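Long-range contacts in aminoglycoside N(3)-acetyltransferase (Enterobacter cloacae, PDB 6NP3), which catalyses acetyl transfer from acetyl-CoA to the 3-amino group of 2-deoxystreptamine antibiotics, probably conferring resistance to gentamicin, kanamycin, tobramycin and related drugs: residues G20-P25 with T53-F59; P39-D44 with F104-Y108; W62-P66 with W84-D88; L170-E174 with P220-E224. Numbering follows the deposited sequence.

Interaction 1: residues G20-P25 with T53-F59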
# COMPACT_ATOMS: atom_id res chain seq x y z
N GLY A 20 10.14 -7.96 15.63
CA GLY A 20 9.05 -8.86 15.36
C GLY A 20 7.83 -8.21 14.74
O GLY A 20 6.91 -8.93 14.34
N ASP A 21 7.77 -6.89 14.68
CA ASP A 21 6.58 -6.23 14.18
C ASP A 21 6.39 -6.48 12.68
O ASP A 21 7.33 -6.75 11.93
CB ASP A 21 6.67 -4.72 14.41
CG ASP A 21 6.34 -4.29 15.84
OD1 ASP A 21 5.97 -5.11 16.67
OD2 ASP A 21 6.43 -3.06 16.08
N MET A 22 5.14 -6.30 12.26
CA MET A 22 4.67 -6.35 10.88
C MET A 22 4.31 -4.91 10.53
O MET A 22 3.32 -4.37 11.05
CB MET A 22 3.41 -7.23 10.85
CG MET A 22 2.56 -7.15 9.58
SD MET A 22 3.18 -8.00 8.15
CE MET A 22 4.13 -6.71 7.35
N VAL A 23 5.11 -4.26 9.67
CA VAL A 23 5.00 -2.82 9.41
C VAL A 23 4.76 -2.56 7.93
O VAL A 23 5.47 -3.10 7.07
CB VAL A 23 6.25 -2.08 9.91
CG1 VAL A 23 6.24 -0.61 9.51
CG2 VAL A 23 6.39 -2.25 11.39
N MET A 24 3.80 -1.67 7.64
CA MET A 24 3.54 -1.18 6.29
C MET A 24 3.88 0.30 6.27
O MET A 24 3.16 1.11 6.87
CB MET A 24 2.07 -1.39 5.91
CG MET A 24 1.75 -0.91 4.52
SD MET A 24 0.15 -1.53 3.99
CE MET A 24 0.22 -1.07 2.28
N PRO A 25 4.94 0.70 5.59
CA PRO A 25 5.34 2.11 5.57
C PRO A 25 4.71 2.88 4.42
O PRO A 25 4.50 2.38 3.32
CB PRO A 25 6.86 2.04 5.41
CG PRO A 25 7.05 0.84 4.52
CD PRO A 25 5.96 -0.16 4.95
N THR A 53 12.82 -11.46 12.77
CA THR A 53 11.51 -12.08 12.77
C THR A 53 10.41 -11.13 12.33
O THR A 53 9.26 -11.54 12.24
CB THR A 53 11.14 -12.62 14.16
OG1 THR A 53 10.93 -11.50 15.05
CG2 THR A 53 12.22 -13.49 14.74
N GLY A 54 10.73 -9.87 12.08
CA GLY A 54 9.71 -8.93 11.64
C GLY A 54 9.47 -8.98 10.15
O GLY A 54 10.15 -9.69 9.40
N ASN A 55 8.48 -8.20 9.71
CA ASN A 55 8.11 -8.18 8.31
C ASN A 55 7.79 -6.74 7.90
O ASN A 55 7.29 -5.94 8.69
CB ASN A 55 6.88 -9.05 8.01
CG ASN A 55 7.11 -10.52 8.29
OD1 ASN A 55 7.61 -11.26 7.45
ND2 ASN A 55 6.75 -10.94 9.50
N ILE A 56 8.03 -6.46 6.63
CA ILE A 56 7.65 -5.20 5.98
C ILE A 56 6.76 -5.55 4.79
O ILE A 56 7.08 -6.46 4.02
CB ILE A 56 8.89 -4.45 5.46
CG1 ILE A 56 9.80 -4.10 6.63
CG2 ILE A 56 8.52 -3.22 4.64
CD1 ILE A 56 11.14 -3.55 6.30
N LEU A 57 5.65 -4.83 4.64
CA LEU A 57 4.76 -4.94 3.49
C LEU A 57 4.60 -3.55 2.90
O LEU A 57 4.35 -2.60 3.64
CB LEU A 57 3.39 -5.44 3.94
CG LEU A 57 2.33 -5.60 2.85
CD1 LEU A 57 2.74 -6.69 1.93
CD2 LEU A 57 0.97 -5.88 3.42
N ALA A 58 4.76 -3.42 1.59
CA ALA A 58 4.62 -2.12 0.96
C ALA A 58 3.73 -2.23 -0.26
O ALA A 58 3.82 -3.21 -1.00
CB ALA A 58 5.98 -1.55 0.55
N PHE A 59 2.90 -1.23 -0.47
CA PHE A 59 2.10 -1.13 -1.69
C PHE A 59 2.95 -0.46 -2.78
O PHE A 59 3.15 0.76 -2.77
CB PHE A 59 0.82 -0.35 -1.40
CG PHE A 59 0.04 0.02 -2.63
CD1 PHE A 59 -0.12 -0.87 -3.67
CD2 PHE A 59 -0.57 1.25 -2.72
CE1 PHE A 59 -0.85 -0.49 -4.79
CE2 PHE A 59 -1.28 1.60 -3.83
CZ PHE A 59 -1.44 0.73 -4.85
O HOH W 1 5.55 -10.09 12.09
O HOH W 2 3.09 0.96 1.29

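Interaction 2: residues P39-D44 with F104-Y108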
# COMPACT_ATOMS: atom_id res chain seq x y z
N PRO A 39 17.86 6.73 -0.05
CA PRO A 39 16.70 5.99 0.48
C PRO A 39 17.02 4.63 1.05
O PRO A 39 16.34 4.19 1.98
CB PRO A 39 15.77 5.89 -0.74
CG PRO A 39 16.09 7.14 -1.54
CD PRO A 39 17.59 7.31 -1.39
N GLN A 40 18.06 3.97 0.54
CA GLN A 40 18.41 2.66 1.08
C GLN A 40 18.69 2.73 2.57
O GLN A 40 18.50 1.74 3.29
CB GLN A 40 19.66 2.11 0.39
CG GLN A 40 19.95 0.68 0.80
CD GLN A 40 18.88 -0.28 0.30
OE1 GLN A 40 18.43 -0.17 -0.85
NE2 GLN A 40 18.48 -1.21 1.14
N THR A 41 19.19 3.87 3.06
CA THR A 41 19.44 4.03 4.49
C THR A 41 18.18 3.79 5.30
O THR A 41 18.21 3.12 6.34
CB THR A 41 20.01 5.43 4.77
OG1 THR A 41 21.24 5.58 4.04
CG2 THR A 41 20.27 5.64 6.26
N LEU A 42 17.06 4.33 4.85
CA LEU A 42 15.80 4.14 5.55
C LEU A 42 15.25 2.73 5.36
O LEU A 42 14.70 2.17 6.31
CB LEU A 42 14.80 5.18 5.10
CG LEU A 42 13.42 5.10 5.75
CD1 LEU A 42 13.44 5.13 7.23
CD2 LEU A 42 12.57 6.27 5.22
N VAL A 43 15.39 2.14 4.18
CA VAL A 43 15.02 0.74 4.02
C VAL A 43 15.80 -0.13 5.00
O VAL A 43 15.24 -0.99 5.69
CB VAL A 43 15.24 0.29 2.56
CG1 VAL A 43 15.01 -1.19 2.40
CG2 VAL A 43 14.36 1.05 1.62
N ASP A 44 17.13 0.06 5.06
CA ASP A 44 17.95 -0.71 5.99
C ASP A 44 17.51 -0.48 7.43
O ASP A 44 17.51 -1.41 8.25
CB ASP A 44 19.43 -0.35 5.85
CG ASP A 44 20.01 -0.75 4.50
OD1 ASP A 44 19.47 -1.65 3.83
OD2 ASP A 44 21.06 -0.17 4.13
N PHE A 104 13.26 0.77 -3.97
CA PHE A 104 14.32 0.23 -3.13
C PHE A 104 13.81 -0.96 -2.32
O PHE A 104 14.52 -1.96 -2.17
CB PHE A 104 14.88 1.30 -2.19
CG PHE A 104 15.60 2.40 -2.89
CD1 PHE A 104 14.92 3.47 -3.43
CD2 PHE A 104 16.98 2.36 -3.05
CE1 PHE A 104 15.58 4.48 -4.11
CE2 PHE A 104 17.65 3.36 -3.71
CZ PHE A 104 16.96 4.43 -4.24
N ILE A 105 12.59 -0.87 -1.79
CA ILE A 105 12.03 -2.02 -1.07
C ILE A 105 11.92 -3.23 -1.99
O ILE A 105 12.34 -4.34 -1.65
CB ILE A 105 10.67 -1.63 -0.46
CG1 ILE A 105 10.85 -0.57 0.64
CG2 ILE A 105 9.98 -2.87 0.10
CD1 ILE A 105 9.56 -0.08 1.27
N ARG A 106 11.31 -3.04 -3.15
CA ARG A 106 11.00 -4.21 -3.96
C ARG A 106 12.24 -4.88 -4.54
O ARG A 106 12.21 -6.08 -4.81
CB ARG A 106 9.98 -3.86 -5.05
CG ARG A 106 10.53 -3.12 -6.24
CD ARG A 106 10.74 -4.05 -7.43
NE ARG A 106 11.34 -3.33 -8.54
CZ ARG A 106 11.99 -3.91 -9.54
NH1 ARG A 106 12.03 -5.23 -9.61
NH2 ARG A 106 12.53 -3.17 -10.49
N THR A 107 13.34 -4.15 -4.72
CA THR A 107 14.60 -4.74 -5.19
C THR A 107 15.48 -5.29 -4.07
O THR A 107 16.58 -5.80 -4.35
CB THR A 107 15.39 -3.73 -6.03
OG1 THR A 107 15.63 -2.54 -5.27
CG2 THR A 107 14.65 -3.40 -7.32
N TYR A 108 15.05 -5.19 -2.82
CA TYR A 108 15.85 -5.72 -1.73
C TYR A 108 16.00 -7.23 -1.88
O TYR A 108 15.03 -7.93 -2.21
CB TYR A 108 15.17 -5.41 -0.40
CG TYR A 108 16.06 -5.65 0.78
CD1 TYR A 108 17.04 -4.73 1.11
CD2 TYR A 108 15.92 -6.79 1.56
CE1 TYR A 108 17.87 -4.93 2.18
CE2 TYR A 108 16.75 -7.00 2.65
CZ TYR A 108 17.71 -6.06 2.94
OH TYR A 108 18.54 -6.25 4.02
O HOH W 3 17.23 -2.40 -1.80
O HOH W 4 19.63 -4.12 5.15

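Interaction 3: residues W62-P66 with W84-D88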
# COMPACT_ATOMS: atom_id res chain seq x y z
N TRP A 62 3.06 -0.72 -9.96
CA TRP A 62 3.84 -0.97 -11.16
C TRP A 62 3.89 0.33 -11.95
O TRP A 62 2.84 0.90 -12.28
CB TRP A 62 3.15 -2.05 -11.99
CG TRP A 62 3.80 -2.41 -13.30
CD1 TRP A 62 5.10 -2.23 -13.68
CD2 TRP A 62 3.16 -3.07 -14.37
NE1 TRP A 62 5.30 -2.72 -14.94
CE2 TRP A 62 4.14 -3.27 -15.38
CE3 TRP A 62 1.88 -3.54 -14.58
CZ2 TRP A 62 3.84 -3.86 -16.59
CZ3 TRP A 62 1.59 -4.15 -15.78
CH2 TRP A 62 2.57 -4.31 -16.76
N ARG A 63 5.11 0.77 -12.27
CA ARG A 63 5.33 1.97 -13.08
C ARG A 63 4.49 1.97 -14.35
O ARG A 63 3.94 3.00 -14.74
CB ARG A 63 6.81 2.04 -13.45
CG ARG A 63 7.22 3.29 -14.22
CD ARG A 63 8.62 3.13 -14.78
NE ARG A 63 8.63 2.32 -15.99
CZ ARG A 63 9.72 2.04 -16.70
NH1 ARG A 63 10.90 2.47 -16.30
NH2 ARG A 63 9.62 1.30 -17.79
N ASP A 64 4.37 0.81 -14.99
CA ASP A 64 3.75 0.71 -16.30
C ASP A 64 2.39 0.01 -16.25
O ASP A 64 1.93 -0.56 -17.24
CB ASP A 64 4.70 0.04 -17.29
CG ASP A 64 6.03 0.78 -17.42
OD1 ASP A 64 6.00 2.01 -17.46
OD2 ASP A 64 7.08 0.12 -17.45
N SER A 65 1.69 0.12 -15.14
CA SER A 65 0.36 -0.46 -15.09
C SER A 65 -0.54 0.23 -16.12
O SER A 65 -0.65 1.46 -16.11
CB SER A 65 -0.21 -0.23 -13.71
OG SER A 65 -1.56 -0.63 -13.73
N PRO A 66 -1.21 -0.51 -17.00
CA PRO A 66 -2.10 0.09 -18.00
C PRO A 66 -3.51 0.36 -17.47
O PRO A 66 -4.52 0.08 -18.14
CB PRO A 66 -2.11 -0.96 -19.11
CG PRO A 66 -2.00 -2.25 -18.40
CD PRO A 66 -1.11 -1.97 -17.20
N TRP A 84 1.67 -4.09 -24.97
CA TRP A 84 2.00 -3.83 -23.58
C TRP A 84 2.87 -4.95 -23.02
O TRP A 84 2.61 -6.13 -23.27
CB TRP A 84 0.72 -3.65 -22.73
CG TRP A 84 0.97 -2.68 -21.60
CD1 TRP A 84 1.43 -2.97 -20.34
CD2 TRP A 84 0.90 -1.26 -21.68
NE1 TRP A 84 1.64 -1.82 -19.65
CE2 TRP A 84 1.29 -0.75 -20.43
CE3 TRP A 84 0.51 -0.37 -22.68
CZ2 TRP A 84 1.31 0.60 -20.16
CZ3 TRP A 84 0.52 0.98 -22.40
CH2 TRP A 84 0.90 1.45 -21.16
N PRO A 85 3.87 -4.63 -22.20
CA PRO A 85 4.64 -5.68 -21.54
C PRO A 85 3.79 -6.42 -20.52
O PRO A 85 3.04 -5.80 -19.75
CB PRO A 85 5.77 -4.91 -20.84
CG PRO A 85 5.27 -3.54 -20.66
CD PRO A 85 4.39 -3.29 -21.89
N ALA A 86 3.90 -7.74 -20.50
CA ALA A 86 3.34 -8.49 -19.39
C ALA A 86 4.00 -8.09 -18.07
O ALA A 86 5.20 -7.80 -18.02
CB ALA A 86 3.51 -9.99 -19.59
N PHE A 87 3.20 -8.05 -17.00
CA PHE A 87 3.74 -7.81 -15.67
C PHE A 87 4.68 -8.94 -15.27
O PHE A 87 4.28 -10.10 -15.21
CB PHE A 87 2.61 -7.69 -14.65
CG PHE A 87 3.08 -7.47 -13.23
CD1 PHE A 87 3.67 -6.28 -12.86
CD2 PHE A 87 2.87 -8.44 -12.26
CE1 PHE A 87 4.07 -6.07 -11.57
CE2 PHE A 87 3.28 -8.20 -10.94
CZ PHE A 87 3.86 -7.03 -10.63
N ASP A 88 5.93 -8.60 -15.02
CA ASP A 88 6.92 -9.58 -14.59
C ASP A 88 7.35 -9.18 -13.19
O ASP A 88 8.04 -8.16 -13.03
CB ASP A 88 8.11 -9.55 -15.54
CG ASP A 88 9.13 -10.62 -15.22
OD1 ASP A 88 9.11 -11.13 -14.08
OD2 ASP A 88 9.96 -10.93 -16.11

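Interaction 4: residues L170-E174 with P220-E224. With LLL ((2R,3R,4R,5R)-2-((1S,2S,3R,4S,6R)-4,6-diamino-3-((2R,3R,6S)-3-amino-6-(aminomethyl)-tetrahydro-2H-pyran-2-yloxy)-2-hydr oxycyclohexyloxy)-5-methyl-4-(methylamino)-tetrahydro-2H-pyran-3,5-diol), chain B.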
# COMPACT_ATOMS: atom_id res chain seq x y z
N LEU A 170 -6.95 1.27 4.37
CA LEU A 170 -8.35 1.68 4.46
C LEU A 170 -9.17 1.33 3.23
O LEU A 170 -10.40 1.32 3.31
CB LEU A 170 -8.47 3.15 4.82
CG LEU A 170 -8.34 3.45 6.31
CD1 LEU A 170 -8.17 4.93 6.56
CD2 LEU A 170 -9.56 2.91 7.04
N HIS A 171 -8.53 1.04 2.09
CA HIS A 171 -9.30 0.46 0.99
C HIS A 171 -9.94 -0.88 1.37
O HIS A 171 -10.94 -1.25 0.73
CB HIS A 171 -8.47 0.37 -0.29
CG HIS A 171 -8.04 1.71 -0.81
ND1 HIS A 171 -8.93 2.69 -1.16
CD2 HIS A 171 -6.81 2.22 -1.05
CE1 HIS A 171 -8.28 3.75 -1.59
NE2 HIS A 171 -6.98 3.49 -1.54
N TYR A 172 -9.42 -1.60 2.36
CA TYR A 172 -10.12 -2.80 2.81
C TYR A 172 -11.46 -2.43 3.43
O TYR A 172 -12.47 -3.10 3.20
CB TYR A 172 -9.24 -3.56 3.81
CG TYR A 172 -9.88 -4.82 4.33
CD1 TYR A 172 -10.84 -4.78 5.31
CD2 TYR A 172 -9.56 -6.05 3.80
CE1 TYR A 172 -11.48 -5.93 5.75
CE2 TYR A 172 -10.17 -7.20 4.26
CZ TYR A 172 -11.13 -7.13 5.24
OH TYR A 172 -11.76 -8.30 5.66
N ALA A 173 -11.48 -1.37 4.24
CA ALA A 173 -12.74 -0.94 4.83
C ALA A 173 -13.77 -0.61 3.75
O ALA A 173 -14.96 -0.91 3.89
CB ALA A 173 -12.53 0.27 5.72
N GLU A 174 -13.33 0.05 2.69
CA GLU A 174 -14.22 0.39 1.60
C GLU A 174 -14.78 -0.86 0.95
O GLU A 174 -15.96 -0.92 0.60
CB GLU A 174 -13.48 1.26 0.59
CG GLU A 174 -13.05 2.62 1.09
CD GLU A 174 -12.40 3.48 0.08
OE1 GLU A 174 -12.50 4.70 0.24
OE2 GLU A 174 -11.74 2.97 -0.84
N PRO A 220 -11.08 15.36 -1.22
CA PRO A 220 -10.62 14.23 -0.39
C PRO A 220 -11.46 12.99 -0.62
O PRO A 220 -12.69 13.08 -0.71
CB PRO A 220 -10.83 14.74 1.04
CG PRO A 220 -11.99 15.70 0.92
CD PRO A 220 -11.82 16.36 -0.44
N ASP A 221 -10.80 11.84 -0.73
CA ASP A 221 -11.49 10.57 -0.80
C ASP A 221 -11.88 10.09 0.60
O ASP A 221 -11.65 10.78 1.61
CB ASP A 221 -10.65 9.56 -1.59
CG ASP A 221 -9.48 9.01 -0.79
OD1 ASP A 221 -8.85 9.74 0.02
OD2 ASP A 221 -9.17 7.82 -1.05
N ALA A 222 -12.52 8.93 0.67
CA ALA A 222 -12.96 8.42 1.95
C ALA A 222 -11.78 8.02 2.81
O ALA A 222 -11.84 8.17 4.03
CB ALA A 222 -13.91 7.23 1.77
N VAL A 223 -10.71 7.46 2.22
CA VAL A 223 -9.53 7.12 3.01
C VAL A 223 -9.06 8.34 3.79
O VAL A 223 -8.80 8.28 5.00
CB VAL A 223 -8.41 6.59 2.09
CG1 VAL A 223 -7.09 6.46 2.85
CG2 VAL A 223 -8.82 5.29 1.51
N GLU A 224 -8.91 9.47 3.09
CA GLU A 224 -8.44 10.69 3.74
C GLU A 224 -9.40 11.16 4.82
O GLU A 224 -8.97 11.57 5.91
CB GLU A 224 -8.21 11.79 2.70
CG GLU A 224 -7.74 13.08 3.32
CD GLU A 224 -7.31 14.13 2.32
OE1 GLU A 224 -7.16 13.83 1.12
OE2 GLU A 224 -7.11 15.28 2.76
C11 LLL B . -4.42 8.80 -5.07
O11 LLL B . -4.44 7.56 -4.31
C21 LLL B . -3.49 9.76 -4.34
N21 LLL B . -2.24 9.05 -4.09
C31 LLL B . -4.04 10.10 -3.00
C41 LLL B . -5.39 10.77 -3.19
C51 LLL B . -6.28 9.81 -3.98
O51 LLL B . -5.68 9.46 -5.19
C61 LLL B . -7.60 10.47 -4.29
N61 LLL B . -8.42 9.52 -5.05
C12 LLL B . -4.60 3.59 -5.71
N12 LLL B . -5.00 2.28 -6.21
C22 LLL B . -5.32 3.93 -4.40
C32 LLL B . -4.78 5.26 -3.92
N32 LLL B . -5.43 5.61 -2.65
C42 LLL B . -5.03 6.40 -4.90
C52 LLL B . -4.45 6.03 -6.27
O52 LLL B . -4.85 7.00 -7.20
C62 LLL B . -4.91 4.67 -6.75
O62 LLL B . -4.20 4.35 -7.93
C13 LLL B . -4.96 3.97 -9.08
C23 LLL B . -4.09 3.00 -9.87
O23 LLL B . -3.71 1.94 -9.00
C33 LLL B . -2.80 3.69 -10.34
N33 LLL B . -2.02 2.77 -11.20
C43 LLL B . -3.19 4.97 -11.12
O43 LLL B . -3.78 4.54 -12.33
C53 LLL B . -4.16 5.82 -10.30
O53 LLL B . -5.30 5.10 -9.90
C83 LLL B . -1.94 5.81 -11.41
C93 LLL B . -0.63 2.65 -10.71
O HOH W 5 -13.06 6.75 -1.35
O HOH W 6 -11.26 6.49 -1.05

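Interaction 1: residues G20-P25 with T53-F59
Thr53 meets Gly20 just before the strands pair, with Thr53 OG1 3.3 Å from Gly20 CA. Gly20 has a positive phi, at which a CB would press on the preceding carbonyl. At Gly54, a CB would clash with Asp21 O. Asn55 opens the parallel pairing: its N donates to Asp21 O (2.9 Å), and its O accepts from Val23 N (2.9 Å). Its ND2 reaches Gly20 O through water 1, while its OD1 accepts from Asp127 N. These strands form a beta-alpha-beta crossover, with helix 39-50 in the connection. Ile56 points to the Val23 face, where Leu46 and Ile47 of that helix cover it. Leu57 N donates to Val23 O (3.0 Å), and Leu57 CB packs on Met22 CE (3.7 Å). Leu57 O faces Pro25, which has no amide proton, and takes a CA-H...O contact from Met24 CA (3.1 Å). After Leu57 the direct bonding stops, and water 2 bridges Phe59 N to Pro25 O. Phe59 CB still touches Met24 CE (3.8 Å), while its ring stacks on Phe98.

Interaction 2: residues P39-D44 with F104-Y108
No direct hydrogen bond joins these segments; shape and two waters do. Phe104, with chi1 at m, presents a ring face to Pro39. Pro39 CB sits 3.8 Å from the centroid of the Phe104 ring, a CH-pi contact. Gln40 starts out t and then turns at chi2 (p). This bend brings its NE2 within 2.9 Å of Asp44 OD1, one helical turn on, where it donates a hydrogen bond. It also sets Gln40 OE1 at the edge of the Phe104 ring. Water 3 donates to both Gln40 OE1 and Phe104 O. Val43 (t) fills the middle: its CG2 lies 3.9 Å from Phe104 CB and 4.0 Å from Ile105 CG1. Tyr108, with chi1 at t, lays its ring alongside Gln40, Val43 and Asp44. Its CD1 lies 3.8 Å from Gln40 NE2, and water 4 links its OH to Asp44 OD1. The contact packs the start of helix 39-50 against the end of helix 101-106. Leu8 of helix 5-15 touches Thr41 and Leu42; Ile124 of strand 121-124 touches Ile105 and Tyr108.

Interaction 3: residues W62-P66 with W84-D88
Trp62 is the centre of an aromatic cluster with Trp84 and Phe87. Phe87 points its ring edge at the face of the Trp62 six-membered ring, in a tilted edge-to-face pair with centroids 5.1 Å apart and planes at 61°. Phe87 CB also lies 4.1 Å from the centroid of that Trp62 ring, a CH-pi contact. Trp62 CH2 comes within 3.4 Å of Pro85 O and 3.9 Å of Trp84 NE1. Pro66 CB lies over a face of Trp84, 3.9 Å from the centroid of its five-membered ring, a CH-pi contact. Further out, Trp84 NE1 donates to Asp64 O at 2.7 Å. A type I turn from Trp62 to Ser65 presents that carbonyl. At the outer edge, Arg63 NH2 and Asp64 OD2 form a salt bridge (2.8 Å). The contact joins the loop leading into helix 67-70 to the loop after helix 78-83. Both pack against the two-stranded sheet: Pro66 touches Met189 and Pro190 of strand 184-193, and Trp84 touches Trp199 of strand 196-205.

Interaction 4: residues L170-E174 with P220-E224
This contact lies at the gentamicin pocket, where His171 of a histidine-carboxylate pair meets the antibiotic, with the start of helix 222-233 behind it. His171 NE2 accepts a hydrogen bond from LLL N32 at 2.9 Å. N32 is the 3-amino group of the 2-deoxystreptamine ring. On the other side of the imidazole, His171 ND1 donates to Glu174 OE2 at 2.8 Å, within the same helix. Val223 packs against the histidine from helix 222-233. Val223 CG2 lies over one face of the His171 ring, 3.9 Å from the centroid, in a CH-pi contact, and reaches Leu170 CB at 4.0 Å. Asp221 is the N-cap of helix 222-233, its OD1 accepting from Glu224 N at 3.1 Å. Water joins this helix start to Glu174. Water 5 donates to Glu174 OE1 (2.7 Å) and accepts from Ala222 N (3.0 Å). Water 6 lies 2.5 Å from both Glu174 OE1 and Asp221 OD2. The two water sites are too close to be filled together. Tyr141, whose hydroxyl also bonds the drug, meets the His171 ring. With ND1 as donor to the carboxylate, NE2 is left as an acceptor for the substrate amine. This is consistent with His171 acting as a general base, polarised by Glu174, that prepares the 3-amino group for attack on acetyl-CoA.

Interactions 1 and 4 are buried; interactions 2 and 3 are partly so. Interactions 1 and 2 are adjoining layers, the sheet and the helices packed on it. Helix 39-50 leads into strand 55-59, and Ile105 CD1 touches Ala58 CB (3.9 Å) and Pro25 CG (4.2 Å). Interaction 1 relies on backbone hydrogen bonds, whereas interaction 2 has side-chain packing and water bridges. Interaction 3 lies in loops, about 25 Å from interaction 1 between centres, and depends on aromatic rings. Interaction 4, across the chain's centre from interaction 2, joins its helices by apolar packing and water around a His-carboxylate hydrogen bond, with no direct hydrogen bond between segments. Ser65 and Phe59 bring interactions 3 and 1 near the same ligand.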